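Local coordinates for PH1570-like domain-containing protein (Pyrococcus horikoshii, PDB 2HQ4), which is of unknown function but forms a single-chain fold in which helices pack against an antiparallel sheet, at residues Arg40-Ala45 / Arg139-Ile144. Numbering follows the deposited sequence.
Sequences RKVLLA and RGRLFI
V42, in the first turn of helix 40-55, points toward strand 141-145 and sets its two methyl groups on two different side chains there. With CG1 anti to the backbone N (chi1 178°), that methyl goes to the F143 ring, 4.0 Å from its CE1, while CG2 turns to the R141 guanidinium. L43 CD1 comes to the same CE1, also at 4.0 Å, but lies in the ring plane at the edge, so two methyls of successive helix residues meet one corner of the phenyl.

R141 is worth following outward. CB leaves the strand toward the helix, and CG and CD continue extended. A bend at chi3 (-67°) then turns the head group. NE forms a salt bridge with D137, the main polar partner. CZ comes within 4.2 Å of V42 CG2, and NH1 is closer to that methyl, at 3.9 Å, in van der Waals contact; NH1 also makes a weak hydrogen bond to the carbonyl oxygen of D38, just ahead of the helix. NH2 flanks the same methyl. Over one face of the guanidinium stands F143 CZ, 4.3 Å above the plane and offset toward the rim. V42 CG2 lies to that same side of the plane, while D137 probably balances the charge of this buried group. With both V42 methyls gone, as in an alanine here, a gap would probably open beside F143 CE1 and leave the R141 head group freer to shift.

The segment axes approach to 11.4 Å and run at 39° to each other. R141 and F143 face helix 40-55, whereas L142 packs against helix 94-107. With strand 30-36 pairing alongside strand 141-145, this is a layering of helices on an antiparallel sheet, as in an alpha+beta fold.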
ATOM      1  N   ARG A  40       1.267   7.684   1.640  1.00 19.06           N
ATOM      2  CA  ARG A  40       1.718   8.158   0.313  1.00 20.12           C
ATOM      3  C   ARG A  40       3.164   7.820  -0.049  1.00 19.56           C
ATOM      4  O   ARG A  40       3.464   7.527  -1.210  1.00 18.00           O
ATOM      5  CB  ARG A  40       1.351   9.625   0.059  1.00 19.95           C
ATOM      6  CG  ARG A  40      -0.177   9.813  -0.320  1.00 19.60           C
ATOM      7  CD  ARG A  40      -0.664  11.272  -0.132  1.00 23.73           C
ATOM      8  NE  ARG A  40      -0.060  11.845   1.077  1.00 31.06           N
ATOM      9  CZ  ARG A  40       0.184  13.137   1.253  1.00 35.29           C
ATOM     10  NH1 ARG A  40      -0.140  14.006   0.298  1.00 39.09           N
ATOM     11  NH2 ARG A  40       0.770  13.553   2.367  1.00 36.87           N
ATOM     12  N   LYS A  41       4.066   7.838   0.930  1.00 19.16           N
ATOM     13  CA  LYS A  41       5.459   7.501   0.647  1.00 21.29           C
ATOM     14  C   LYS A  41       5.670   5.996   0.321  1.00 19.76           C
ATOM     15  O   LYS A  41       6.571   5.635  -0.418  1.00 18.32           O
ATOM     16  CB  LYS A  41       6.377   7.953   1.808  1.00 23.25           C
ATOM     17  CG  LYS A  41       6.555   9.501   1.920  1.00 22.74           C
ATOM     18  CD  LYS A  41       7.630   9.811   2.986  1.00 26.24           C
ATOM     19  CE  LYS A  41       7.698  11.322   3.317  1.00 31.86           C
ATOM     20  NZ  LYS A  41       8.792  11.541   4.326  1.00 34.57           N
ATOM     21  N   VAL A  42       4.870   5.120   0.927  1.00 18.87           N
ATOM     22  CA  VAL A  42       4.872   3.704   0.507  1.00 17.90           C
ATOM     23  C   VAL A  42       4.451   3.604  -0.971  1.00 17.70           C
ATOM     24  O   VAL A  42       5.088   2.908  -1.773  1.00 17.17           O
ATOM     25  CB  VAL A  42       3.916   2.836   1.404  1.00 18.45           C
ATOM     26  CG1 VAL A  42       3.898   1.368   0.906  1.00 18.04           C
ATOM     27  CG2 VAL A  42       4.378   2.922   2.851  1.00 17.90           C
ATOM     28  N   LEU A  43       3.420   4.345  -1.358  1.00 17.13           N
ATOM     29  CA  LEU A  43       2.968   4.291  -2.747  1.00 17.65           C
ATOM     30  C   LEU A  43       4.054   4.851  -3.698  1.00 17.06           C
ATOM     31  O   LEU A  43       4.336   4.284  -4.779  1.00 14.95           O
ATOM     32  CB  LEU A  43       1.616   5.009  -2.869  1.00 17.66           C
ATOM     33  CG  LEU A  43       0.365   4.099  -2.701  1.00 18.93           C
ATOM     34  CD1 LEU A  43       0.374   3.234  -1.444  1.00 22.04           C
ATOM     35  CD2 LEU A  43      -0.830   4.997  -2.738  1.00 22.08           C
ATOM     36  N   LEU A  44       4.709   5.934  -3.279  1.00 17.39           N
ATOM     37  CA  LEU A  44       5.834   6.505  -4.057  1.00 17.77           C
ATOM     38  C   LEU A  44       6.948   5.507  -4.259  1.00 17.36           C
ATOM     39  O   LEU A  44       7.490   5.361  -5.373  1.00 18.76           O
ATOM     40  CB  LEU A  44       6.428   7.742  -3.347  1.00 18.12           C
ATOM     41  CG  LEU A  44       5.529   8.958  -3.383  1.00 20.16           C
ATOM     42  CD1 LEU A  44       6.131  10.119  -2.508  1.00 21.09           C
ATOM     43  CD2 LEU A  44       5.437   9.384  -4.833  1.00 22.16           C
ATOM     44  N   ALA A  45       7.297   4.796  -3.192  1.00 17.03           N
ATOM     45  CA  ALA A  45       8.338   3.773  -3.295  1.00 16.72           C
ATOM     46  C   ALA A  45       7.927   2.644  -4.248  1.00 17.23           C
ATOM     47  O   ALA A  45       8.753   2.136  -5.014  1.00 18.26           O
ATOM     48  CB  ALA A  45       8.666   3.226  -1.901  1.00 16.90           C
ATOM     49  N   ARG A 139       0.835   0.465  11.846  1.00 20.60           N
ATOM     50  CA  ARG A 139       0.930   1.918  11.818  1.00 20.45           C
ATOM     51  C   ARG A 139      -0.378   2.562  11.483  1.00 21.06           C
ATOM     52  O   ARG A 139      -0.468   3.793  11.304  1.00 21.37           O
ATOM     53  CB  ARG A 139       2.025   2.336  10.834  1.00 19.83           C
ATOM     54  CG  ARG A 139       3.361   2.075  11.423  1.00 17.63           C
ATOM     55  CD  ARG A 139       4.537   2.364  10.474  1.00 20.45           C
ATOM     56  NE  ARG A 139       5.764   2.066  11.204  1.00 21.38           N
ATOM     57  CZ  ARG A 139       6.971   2.516  10.862  1.00 24.33           C
ATOM     58  NH1 ARG A 139       7.110   3.291   9.823  1.00 21.85           N
ATOM     59  NH2 ARG A 139       8.020   2.222  11.596  1.00 22.86           N
ATOM     60  N   GLY A 140      -1.417   1.740  11.454  1.00 19.73           N
ATOM     61  CA  GLY A 140      -2.758   2.231  11.256  1.00 19.92           C
ATOM     62  C   GLY A 140      -3.207   2.515   9.838  1.00 20.31           C
ATOM     63  O   GLY A 140      -4.057   3.388   9.601  1.00 18.96           O
ATOM     64  N   ARG A 141      -2.604   1.797   8.893  1.00 20.87           N
ATOM     65  CA  ARG A 141      -2.892   1.991   7.477  1.00 20.39           C
ATOM     66  C   ARG A 141      -3.465   0.694   6.941  1.00 20.06           C
ATOM     67  O   ARG A 141      -2.960  -0.416   7.259  1.00 20.87           O
ATOM     68  CB  ARG A 141      -1.602   2.331   6.744  1.00 21.35           C
ATOM     69  CG  ARG A 141      -0.917   3.516   7.404  1.00 22.25           C
ATOM     70  CD  ARG A 141       0.376   3.803   6.781  1.00 23.35           C
ATOM     71  NE  ARG A 141       1.399   2.771   6.976  1.00 21.44           N
ATOM     72  CZ  ARG A 141       2.656   3.002   6.675  1.00 26.33           C
ATOM     73  NH1 ARG A 141       2.963   4.206   6.212  1.00 32.83           N
ATOM     74  NH2 ARG A 141       3.592   2.093   6.852  1.00 27.61           N
ATOM     75  N   LEU A 142      -4.525   0.840   6.167  1.00 18.20           N
ATOM     76  CA  LEU A 142      -5.167  -0.269   5.503  1.00 18.31           C
ATOM     77  C   LEU A 142      -5.002  -0.073   3.986  1.00 17.86           C
ATOM     78  O   LEU A 142      -5.482   0.949   3.402  1.00 16.91           O
ATOM     79  CB  LEU A 142      -6.646  -0.308   5.902  1.00 17.56           C
ATOM     80  CG  LEU A 142      -7.453  -1.346   5.110  1.00 21.87           C
ATOM     81  CD1 LEU A 142      -7.182  -2.808   5.642  1.00 19.36           C
ATOM     82  CD2 LEU A 142      -8.886  -0.977   5.229  1.00 22.91           C
ATOM     83  N   PHE A 143      -4.308  -1.022   3.363  1.00 16.84           N
ATOM     84  CA  PHE A 143      -4.111  -1.018   1.914  1.00 17.20           C
ATOM     85  C   PHE A 143      -5.114  -1.974   1.284  1.00 17.37           C
ATOM     86  O   PHE A 143      -5.395  -3.042   1.863  1.00 17.65           O
ATOM     87  CB  PHE A 143      -2.724  -1.542   1.597  1.00 17.13           C
ATOM     88  CG  PHE A 143      -1.613  -0.710   2.163  1.00 18.79           C
ATOM     89  CD1 PHE A 143      -0.987   0.279   1.359  1.00 17.85           C
ATOM     90  CD2 PHE A 143      -1.165  -0.925   3.479  1.00 18.09           C
ATOM     91  CE1 PHE A 143       0.081   1.068   1.891  1.00 18.80           C
ATOM     92  CE2 PHE A 143      -0.132  -0.157   4.025  1.00 18.85           C
ATOM     93  CZ  PHE A 143       0.503   0.850   3.203  1.00 20.26           C
ATOM     94  N   ILE A 144      -5.689  -1.607   0.149  1.00 17.53           N
ATOM     95  CA  ILE A 144      -6.555  -2.545  -0.584  1.00 18.29           C
ATOM     96  C   ILE A 144      -5.944  -2.580  -1.970  1.00 17.63           C
ATOM     97  O   ILE A 144      -5.432  -1.543  -2.446  1.00 17.12           O
ATOM     98  CB  ILE A 144      -8.087  -2.206  -0.555  1.00 18.80           C
ATOM     99  CG1 ILE A 144      -8.413  -0.850  -1.199  1.00 22.11           C
ATOM    100  CG2 ILE A 144      -8.667  -2.263   0.953  1.00 19.73           C
ATOM    101  CD1 ILE A 144      -9.975  -0.619  -1.372  1.00 21.84           C
TER